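Local structure of agarase (Pseudoalteromonas fuliginea, 6XJ9) at residues 92-97 with 203-208; 132-137 with 161-166; 49-54 with 62-67. The protein is a marine bacterial glycoside hydrolase that probably degrades agarose by hydrolysing its beta-1,4 linkages. All coordinates share one frame; numbering follows the deposited sequence.

Contact 1: residues 92-97 with 203-208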
loop_
_atom_site.group_PDB
_atom_site.type_symbol
_atom_site.label_atom_id
_atom_site.label_comp_id
_atom_site.label_asym_id
_atom_site.label_seq_id
_atom_site.Cartn_x
_atom_site.Cartn_y
_atom_site.Cartn_z
ATOM N N ALA A 92 -20.954 5.854 -21.332
ATOM C CA ALA A 92 -20.621 5.131 -20.114
ATOM C C ALA A 92 -20.222 3.697 -20.444
ATOM O O ALA A 92 -20.861 3.051 -21.276
ATOM C CB ALA A 92 -21.803 5.160 -19.183
ATOM N N PHE A 93 -19.174 3.214 -19.767
ATOM C CA PHE A 93 -18.691 1.852 -19.929
ATOM C C PHE A 93 -18.738 1.135 -18.584
ATOM O O PHE A 93 -18.242 1.647 -17.583
ATOM C CB PHE A 93 -17.249 1.851 -20.449
ATOM C CG PHE A 93 -17.020 2.539 -21.772
ATOM C CD1 PHE A 93 -17.006 3.923 -21.867
ATOM C CD2 PHE A 93 -16.799 1.804 -22.929
ATOM C CE1 PHE A 93 -16.782 4.556 -23.083
ATOM C CE2 PHE A 93 -16.578 2.439 -24.145
ATOM C CZ PHE A 93 -16.568 3.813 -24.221
ATOM N N GLU A 94 -19.325 -0.065 -18.570
ATOM C CA GLU A 94 -19.293 -0.898 -17.381
ATOM C C GLU A 94 -18.180 -1.931 -17.537
ATOM O O GLU A 94 -18.259 -2.797 -18.413
ATOM C CB GLU A 94 -20.650 -1.556 -17.147
ATOM C CG GLU A 94 -21.563 -0.733 -16.268
ATOM C CD GLU A 94 -22.789 -1.505 -15.815
ATOM O OE1 GLU A 94 -23.657 -1.777 -16.673
ATOM O OE2 GLU A 94 -22.853 -1.858 -14.619
ATOM N N LEU A 95 -17.147 -1.808 -16.688
ATOM C CA LEU A 95 -15.860 -2.453 -16.911
ATOM C C LEU A 95 -15.378 -3.143 -15.643
ATOM O O LEU A 95 -15.422 -2.567 -14.562
ATOM C CB LEU A 95 -14.822 -1.413 -17.360
ATOM C CG LEU A 95 -15.148 -0.623 -18.629
ATOM C CD1 LEU A 95 -14.151 0.509 -18.845
ATOM C CD2 LEU A 95 -15.209 -1.527 -19.855
ATOM N N ALA A 96 -14.879 -4.368 -15.812
ATOM C CA ALA A 96 -14.140 -5.069 -14.776
ATOM C C ALA A 96 -12.741 -5.387 -15.294
ATOM O O ALA A 96 -12.460 -5.203 -16.473
ATOM C CB ALA A 96 -14.877 -6.325 -14.377
ATOM N N ASN A 97 -11.872 -5.873 -14.404
ATOM C CA ASN A 97 -10.522 -6.229 -14.803
ATOM C C ASN A 97 -10.149 -7.546 -14.126
ATOM O O ASN A 97 -9.783 -7.565 -12.956
ATOM C CB ASN A 97 -9.557 -5.069 -14.534
ATOM C CG ASN A 97 -8.094 -5.441 -14.645
ATOM O OD1 ASN A 97 -7.757 -6.533 -15.091
ATOM N ND2 ASN A 97 -7.223 -4.539 -14.234
ATOM N N ILE A 203 -15.825 -6.024 -20.548
ATOM C CA ILE A 203 -16.781 -5.000 -20.929
ATOM C C ILE A 203 -18.193 -5.586 -20.868
ATOM O O ILE A 203 -18.544 -6.453 -21.667
ATOM C CB ILE A 203 -16.425 -4.459 -22.325
ATOM C CG1 ILE A 203 -14.968 -3.982 -22.376
ATOM C CG2 ILE A 203 -17.409 -3.381 -22.761
ATOM C CD1 ILE A 203 -14.433 -3.763 -23.775
ATOM N N LYS A 204 -18.988 -5.093 -19.909
ATOM C CA LYS A 204 -20.338 -5.576 -19.655
ATOM C C LYS A 204 -21.352 -4.801 -20.495
ATOM O O LYS A 204 -22.287 -5.402 -21.018
ATOM C CB LYS A 204 -20.687 -5.477 -18.166
ATOM C CG LYS A 204 -22.104 -5.904 -17.794
ATOM C CD LYS A 204 -22.349 -5.992 -16.304
ATOM C CE LYS A 204 -21.719 -7.220 -15.682
ATOM N NZ LYS A 204 -22.148 -7.395 -14.276
ATOM N N SER A 205 -21.165 -3.478 -20.608
ATOM C CA SER A 205 -22.075 -2.620 -21.356
ATOM C C SER A 205 -21.433 -1.284 -21.715
ATOM O O SER A 205 -20.523 -0.801 -21.036
ATOM C CB SER A 205 -23.393 -2.413 -20.640
ATOM O OG SER A 205 -23.286 -1.401 -19.654
ATOM N N ILE A 206 -21.920 -0.722 -22.823
ATOM C CA ILE A 206 -21.620 0.627 -23.266
ATOM C C ILE A 206 -22.963 1.280 -23.563
ATOM O O ILE A 206 -23.826 0.648 -24.174
ATOM C CB ILE A 206 -20.707 0.619 -24.512
ATOM C CG1 ILE A 206 -19.509 -0.323 -24.358
ATOM C CG2 ILE A 206 -20.264 2.028 -24.865
ATOM C CD1 ILE A 206 -18.779 -0.596 -25.657
ATOM N N SER A 207 -23.120 2.537 -23.131
ATOM C CA SER A 207 -24.406 3.199 -23.186
ATOM C C SER A 207 -24.218 4.713 -23.246
ATOM O O SER A 207 -23.190 5.232 -22.816
ATOM C CB SER A 207 -25.248 2.793 -21.999
ATOM O OG SER A 207 -24.553 3.031 -20.781
ATOM N N LEU A 208 -25.229 5.407 -23.787
ATOM C CA LEU A 208 -25.339 6.853 -23.654
ATOM C C LEU A 208 -26.366 7.141 -22.563
ATOM O O LEU A 208 -27.382 6.454 -22.483
ATOM C CB LEU A 208 -25.792 7.471 -24.979
ATOM C CG LEU A 208 -24.852 7.304 -26.170
ATOM C CD1 LEU A 208 -25.457 7.958 -27.406
ATOM C CD2 LEU A 208 -23.480 7.895 -25.875
#
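Phe93 and Ile206 face each other as a non-hydrogen-bonded pair of antiparallel strands, and their side chains belong to the tightly packed side of the contact. The CG2 branch of Ile206 lies over one face of the phenyl ring, 4.1 Å from its centroid, in a CH-pi contact, while CG1 comes to 3.7 Å from Phe93 CD2. With CG of Phe93 anti to the carbonyl carbon (chi1 -59°), the ring swings toward the neighbouring strand. On the same face Leu95 and Ile203 run side by side, Leu95 CD2 meeting Ile203 CG1 at 3.5 Å. Leu107 and Ile105 of strand 103-111 close over Phe93 and Leu95, an arrangement consistent with the facing layers of a beta-sandwich in this CBM-like domain. The backbone stays regular at Ala92 and Ser207, joined by bonds in both directions, but Glu94 meets two residues at a beta bulge: its O accepts from Lys204 N at 2.8 Å and its N donates to Ser205 O at 2.8 Å. The other face, with Ala92, Glu94, Ser205 and Ser207, is more open and polar. There Ser205 OG donates to the anti lone pair of Glu94 OE1 at 3.0 Å, whereas the ammonium of Lys204 bends off to a cation-pi contact with Tyr128. A leucine in place of Glu94 would probably leave the Ser205 hydroxyl without its carboxylate acceptor and able to turn. Ser207 OG lies merely alongside Ala92 CB, 3.8 Å away.

Contact 2: residues 132-137 with 161-166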
loop_
_atom_site.group_PDB
_atom_site.type_symbol
_atom_site.label_atom_id
_atom_site.label_comp_id
_atom_site.label_asym_id
_atom_site.label_seq_id
_atom_site.Cartn_x
_atom_site.Cartn_y
_atom_site.Cartn_z
ATOM N N TYR A 132 -17.314 7.037 -17.091
ATOM C CA TYR A 132 -18.117 7.850 -17.988
ATOM C C TYR A 132 -17.309 9.030 -18.523
ATOM O O TYR A 132 -16.350 9.488 -17.902
ATOM C CB TYR A 132 -19.425 8.257 -17.305
ATOM C CG TYR A 132 -19.231 9.230 -16.172
ATOM C CD1 TYR A 132 -19.044 10.585 -16.419
ATOM C CD2 TYR A 132 -19.232 8.799 -14.854
ATOM C CE1 TYR A 132 -18.854 11.488 -15.387
ATOM C CE2 TYR A 132 -19.051 9.697 -13.809
ATOM C CZ TYR A 132 -18.861 11.041 -14.081
ATOM O OH TYR A 132 -18.680 11.939 -13.068
ATOM N N ALA A 133 -17.710 9.494 -19.705
ATOM C CA ALA A 133 -17.143 10.666 -20.340
ATOM C C ALA A 133 -18.289 11.525 -20.864
ATOM O O ALA A 133 -19.055 11.069 -21.709
ATOM C CB ALA A 133 -16.231 10.215 -21.457
ATOM N N LYS A 134 -18.419 12.746 -20.331
ATOM C CA LYS A 134 -19.455 13.678 -20.758
ATOM C C LYS A 134 -19.149 14.114 -22.185
ATOM O O LYS A 134 -18.028 14.517 -22.480
ATOM C CB LYS A 134 -19.490 14.925 -19.864
ATOM C CG LYS A 134 -20.069 14.747 -18.464
ATOM C CD LYS A 134 -19.841 15.959 -17.567
ATOM C CE LYS A 134 -18.379 16.254 -17.321
ATOM N NZ LYS A 134 -18.126 16.877 -15.998
ATOM N N LEU A 135 -20.150 14.021 -23.067
ATOM C CA LEU A 135 -19.939 14.365 -24.465
ATOM C C LEU A 135 -20.552 15.727 -24.766
ATOM O O LEU A 135 -20.179 16.365 -25.742
ATOM C CB LEU A 135 -20.503 13.253 -25.362
ATOM C CG LEU A 135 -19.693 11.954 -25.342
ATOM C CD1 LEU A 135 -20.243 10.915 -26.312
ATOM C CD2 LEU A 135 -18.226 12.227 -25.627
ATOM N N ASP A 136 -21.475 16.163 -23.900
ATOM C CA ASP A 136 -22.194 17.418 -24.065
ATOM C C ASP A 136 -22.766 17.838 -22.715
ATOM O O ASP A 136 -23.182 16.993 -21.928
ATOM C CB ASP A 136 -23.314 17.294 -25.104
ATOM C CG ASP A 136 -24.184 18.540 -25.225
ATOM O OD1 ASP A 136 -23.791 19.467 -25.957
ATOM O OD2 ASP A 136 -25.246 18.573 -24.576
ATOM N N GLY A 137 -22.766 19.150 -22.463
ATOM C CA GLY A 137 -23.410 19.710 -21.284
ATOM C C GLY A 137 -22.428 19.933 -20.136
ATOM O O GLY A 137 -21.246 19.604 -20.247
ATOM N N PRO A 161 -13.077 19.171 -10.950
ATOM C CA PRO A 161 -13.873 18.263 -10.119
ATOM C C PRO A 161 -15.034 17.734 -10.956
ATOM O O PRO A 161 -15.438 18.367 -11.926
ATOM C CB PRO A 161 -14.498 19.193 -9.062
ATOM C CG PRO A 161 -13.557 20.381 -9.000
ATOM C CD PRO A 161 -13.049 20.545 -10.417
ATOM N N ASP A 162 -15.560 16.575 -10.564
ATOM C CA ASP A 162 -16.787 16.030 -11.119
ATOM C C ASP A 162 -17.911 17.057 -10.987
ATOM O O ASP A 162 -17.942 17.824 -10.026
ATOM C CB ASP A 162 -17.179 14.746 -10.392
ATOM C CG ASP A 162 -16.226 13.591 -10.635
ATOM O OD1 ASP A 162 -15.422 13.683 -11.584
ATOM O OD2 ASP A 162 -16.313 12.600 -9.885
ATOM N N THR A 163 -18.832 17.050 -11.961
ATOM C CA THR A 163 -19.937 17.999 -11.973
ATOM C C THR A 163 -21.160 17.380 -11.307
ATOM O O THR A 163 -22.176 18.041 -11.158
ATOM C CB THR A 163 -20.251 18.520 -13.382
ATOM O OG1 THR A 163 -20.505 17.398 -14.231
ATOM C CG2 THR A 163 -19.141 19.376 -13.951
ATOM N N TRP A 164 -21.052 16.106 -10.917
ATOM C CA TRP A 164 -22.000 15.511 -9.994
ATOM C C TRP A 164 -21.280 14.456 -9.165
ATOM O O TRP A 164 -20.291 13.884 -9.619
ATOM C CB TRP A 164 -23.224 14.943 -10.735
ATOM C CG TRP A 164 -22.918 13.772 -11.616
ATOM C CD1 TRP A 164 -22.851 12.460 -11.243
ATOM C CD2 TRP A 164 -22.625 13.802 -13.026
ATOM N NE1 TRP A 164 -22.547 11.677 -12.325
ATOM C CE2 TRP A 164 -22.403 12.469 -13.431
ATOM C CE3 TRP A 164 -22.527 14.818 -13.984
ATOM C CZ2 TRP A 164 -22.099 12.131 -14.750
ATOM C CZ3 TRP A 164 -22.236 14.483 -15.289
ATOM C CH2 TRP A 164 -22.028 13.157 -15.667
ATOM N N GLU A 165 -21.790 14.206 -7.953
ATOM C CA GLU A 165 -21.218 13.213 -7.057
ATOM C C GLU A 165 -21.815 11.849 -7.401
ATOM O O GLU A 165 -23.018 11.742 -7.648
ATOM C CB GLU A 165 -21.505 13.616 -5.608
ATOM C CG GLU A 165 -20.777 12.765 -4.575
ATOM N N SER A 166 -20.973 10.802 -7.425
ATOM C CA SER A 166 -21.449 9.477 -7.795
ATOM C C SER A 166 -20.495 8.380 -7.335
ATOM O O SER A 166 -19.392 8.640 -6.854
ATOM C CB SER A 166 -21.742 9.363 -9.282
ATOM O OG SER A 166 -20.566 9.536 -10.064
HETATM O O HOH W 1 -18.972 14.916 -13.854
HETATM O O HOH W 2 -15.961 17.441 -14.441
#
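Lys134 NZ, 3.0 Å from Thr163 OG1 in a tip-to-tip approach, is gripped by a salt bridge to Asp139 and by two waters that accept from it, the first 3.0 Å from NZ. That first water also accepts from the backbone N of Thr163 (2.9 Å) and is hydrogen-bonded with Tyr132 OH, so it ties both segments together at one point. The second water, likewise an acceptor from Lys134 NZ, also bonds Pro161 O. The Thr163 hydroxyl has a firmer partner in His138 ND1. Beside this polar cluster, the rings of Tyr132 and Trp164 lie in nearly parallel planes, 20° apart, but displaced, with little of one ring above the other: CZ2 of the indole lies over the rim of the tyrosine face, 3.4 Å from Tyr132 CE1. The methylenes of Lys134 run antiparallel alongside the same indole, CD reaching 3.6 Å from Trp164 CZ3, before the bend at chi3 (-62°) carries NZ to the waters. His138 meets the indole at nearly a right angle, where the loop 161-166 lies beside the end of strand 128-134. With Asp139 and water around it, the buried ammonium is likely to stay charged.

Contact 3: residues 49-54 with 62-67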
loop_
_atom_site.group_PDB
_atom_site.type_symbol
_atom_site.label_atom_id
_atom_site.label_comp_id
_atom_site.label_asym_id
_atom_site.label_seq_id
_atom_site.Cartn_x
_atom_site.Cartn_y
_atom_site.Cartn_z
ATOM N N SER A 49 -3.910 -6.553 -31.798
ATOM C CA SER A 49 -3.062 -7.156 -30.780
ATOM C C SER A 49 -3.878 -7.423 -29.514
ATOM O O SER A 49 -3.410 -7.183 -28.396
ATOM C CB SER A 49 -1.872 -6.273 -30.482
ATOM O OG SER A 49 -1.130 -6.011 -31.663
ATOM N N ALA A 50 -5.115 -7.895 -29.695
ATOM C CA ALA A 50 -6.008 -8.154 -28.575
ATOM C C ALA A 50 -6.959 -9.288 -28.942
ATOM O O ALA A 50 -7.561 -9.272 -30.011
ATOM C CB ALA A 50 -6.761 -6.896 -28.199
ATOM N N ILE A 51 -7.074 -10.271 -28.047
ATOM C CA ILE A 51 -7.997 -11.375 -28.233
ATOM C C ILE A 51 -9.286 -11.046 -27.484
ATOM O O ILE A 51 -9.261 -10.854 -26.270
ATOM C CB ILE A 51 -7.362 -12.696 -27.751
ATOM C CG1 ILE A 51 -6.058 -12.988 -28.499
ATOM C CG2 ILE A 51 -8.351 -13.847 -27.883
ATOM C CD1 ILE A 51 -5.290 -14.171 -27.962
ATOM N N VAL A 52 -10.397 -10.978 -28.232
ATOM C CA VAL A 52 -11.716 -10.699 -27.681
ATOM C C VAL A 52 -12.576 -11.960 -27.780
ATOM O O VAL A 52 -12.747 -12.515 -28.864
ATOM C CB VAL A 52 -12.407 -9.522 -28.398
ATOM C CG1 VAL A 52 -13.724 -9.161 -27.723
ATOM C CG2 VAL A 52 -11.501 -8.300 -28.491
ATOM N N LYS A 53 -13.124 -12.394 -26.641
ATOM C CA LYS A 53 -14.095 -13.477 -26.645
ATOM C C LYS A 53 -15.362 -13.045 -25.906
ATOM O O LYS A 53 -15.294 -12.461 -24.819
ATOM C CB LYS A 53 -13.482 -14.790 -26.132
ATOM C CG LYS A 53 -12.989 -14.803 -24.693
ATOM N N ASN A 54 -16.510 -13.337 -26.530
ATOM C CA ASN A 54 -17.825 -12.994 -26.013
ATOM C C ASN A 54 -18.267 -14.089 -25.044
ATOM O O ASN A 54 -19.171 -14.861 -25.355
ATOM C CB ASN A 54 -18.842 -12.813 -27.146
ATOM C CG ASN A 54 -19.807 -11.659 -26.946
ATOM O OD1 ASN A 54 -20.409 -11.500 -25.883
ATOM N ND2 ASN A 54 -19.984 -10.856 -27.983
ATOM N N GLN A 62 -8.213 -9.652 -23.880
ATOM C CA GLN A 62 -6.831 -9.870 -23.459
ATOM C C GLN A 62 -5.898 -9.103 -24.390
ATOM O O GLN A 62 -5.607 -9.555 -25.496
ATOM C CB GLN A 62 -6.492 -11.360 -23.444
ATOM C CG GLN A 62 -7.025 -12.082 -22.214
ATOM C CD GLN A 62 -7.306 -13.542 -22.464
ATOM O OE1 GLN A 62 -6.819 -14.135 -23.424
ATOM N NE2 GLN A 62 -8.110 -14.135 -21.595
ATOM N N PHE A 63 -5.474 -7.917 -23.937
ATOM C CA PHE A 63 -4.574 -7.061 -24.691
ATOM C C PHE A 63 -3.185 -7.688 -24.678
ATOM O O PHE A 63 -2.661 -8.013 -23.620
ATOM C CB PHE A 63 -4.485 -5.664 -24.062
ATOM C CG PHE A 63 -5.767 -4.865 -24.037
ATOM C CD1 PHE A 63 -6.152 -4.108 -25.137
ATOM C CD2 PHE A 63 -6.572 -4.851 -22.907
ATOM C CE1 PHE A 63 -7.330 -3.368 -25.111
ATOM C CE2 PHE A 63 -7.746 -4.114 -22.880
ATOM C CZ PHE A 63 -8.122 -3.369 -23.980
ATOM N N GLN A 64 -2.599 -7.869 -25.863
ATOM C CA GLN A 64 -1.296 -8.510 -25.944
ATOM C C GLN A 64 -0.237 -7.415 -25.834
ATOM O O GLN A 64 0.581 -7.233 -26.731
ATOM C CB GLN A 64 -1.193 -9.352 -27.220
ATOM C CG GLN A 64 -2.283 -10.415 -27.345
ATOM C CD GLN A 64 -2.249 -11.123 -28.679
ATOM O OE1 GLN A 64 -2.145 -10.506 -29.740
ATOM N NE2 GLN A 64 -2.339 -12.443 -28.635
ATOM N N SER A 65 -0.267 -6.709 -24.695
ATOM C CA SER A 65 0.429 -5.448 -24.505
ATOM C C SER A 65 1.873 -5.656 -24.049
ATOM O O SER A 65 2.667 -4.717 -24.091
ATOM C CB SER A 65 -0.345 -4.544 -23.565
ATOM O OG SER A 65 -0.784 -5.264 -22.423
ATOM N N LYS A 66 2.216 -6.879 -23.630
ATOM C CA LYS A 66 3.604 -7.201 -23.337
ATOM C C LYS A 66 4.441 -7.112 -24.610
ATOM O O LYS A 66 5.526 -6.540 -24.595
ATOM C CB LYS A 66 3.764 -8.585 -22.697
ATOM C CG LYS A 66 5.152 -8.886 -22.132
ATOM C CD LYS A 66 5.214 -10.210 -21.403
ATOM C CE LYS A 66 6.425 -10.383 -20.507
ATOM N NZ LYS A 66 7.676 -10.517 -21.290
ATOM N N LYS A 67 3.938 -7.699 -25.698
ATOM C CA LYS A 67 4.688 -7.839 -26.938
ATOM C C LYS A 67 4.406 -6.656 -27.867
ATOM O O LYS A 67 5.208 -6.343 -28.742
ATOM C CB LYS A 67 4.351 -9.190 -27.591
ATOM C CG LYS A 67 4.860 -9.395 -29.018
ATOM C CD LYS A 67 6.383 -9.518 -29.172
ATOM C CE LYS A 67 6.778 -10.151 -30.494
ATOM N NZ LYS A 67 8.247 -10.150 -30.714
#
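A beta hairpin made of strands 50-55 and 58-63 carries this contact, at the end away from its turn. Ile51 and Gln62 form the hydrogen-bonded antiparallel pair: Gln62 N donates almost straight to Ile51 O at 2.9 Å, and Ile51 N returns a bond of 3.0 Å to Gln62 O, arriving well above the carbonyl plane. The same oxygen is also approached by the CA of Ala50, in a CA-H...O contact of 3.4 Å. At the next pair, Ala50 and Phe63 are non-hydrogen-bonded, and the methyl of Ala50 stands 4.2 Å from Phe63 CD1 on the buried face. The pairing runs one bond further, from Gln64 N to Ser49 O at 2.7 Å, where the second strand has already ended and Gln64 sits at the centre of an inverse gamma turn. The course of the backbone here sets Gln64 CB 3.3 Å from Ser49 O. Its extended side chain reaches across the first strand: CG, anti to the carbonyl carbon (chi1 -57°), turns the rest of the chain over Ser49, OE1 lying 3.5 Å from Ser49 C. The NE2 end crosses the tip of Ile51, 3.5 Å from its CD1, on the outer, solvent-facing side of the hairpin. Beneath, Phe63 and Ser49 touch Ala71 of strand 70-75, and Val52 rests on Ile73. Strand 58-63 goes on to pair with strand 199-210 through Phe63 and Lys199, and past Gln64 the carbonyl of Lys66 accepts a bond from Arg650, just ahead of helix 651-654.

In the fold
From the N terminus, contact 3 closes first, joining the two arms of the hairpin 50-63. The chain then runs through strand 70-75 to strand 89-97, where contact 1 opens a loop that is closed only when residues 203-208 return. Contact 2 opens and closes within that loop, bringing residues 161-166 back to the end of strand 128-134. Strand 128-134 neighbours 89-97, so contacts 1 and 2 reach the same sheet through adjacent strands, their centres about 16 Å apart; strand 199-210 likewise links contact 1 to the hairpin of contact 3, whose centre is about 17 Å away. None crosses another; together they connect hairpin 50-63, strands 199-210, 89-97 and 128-134, and the loop 161-166.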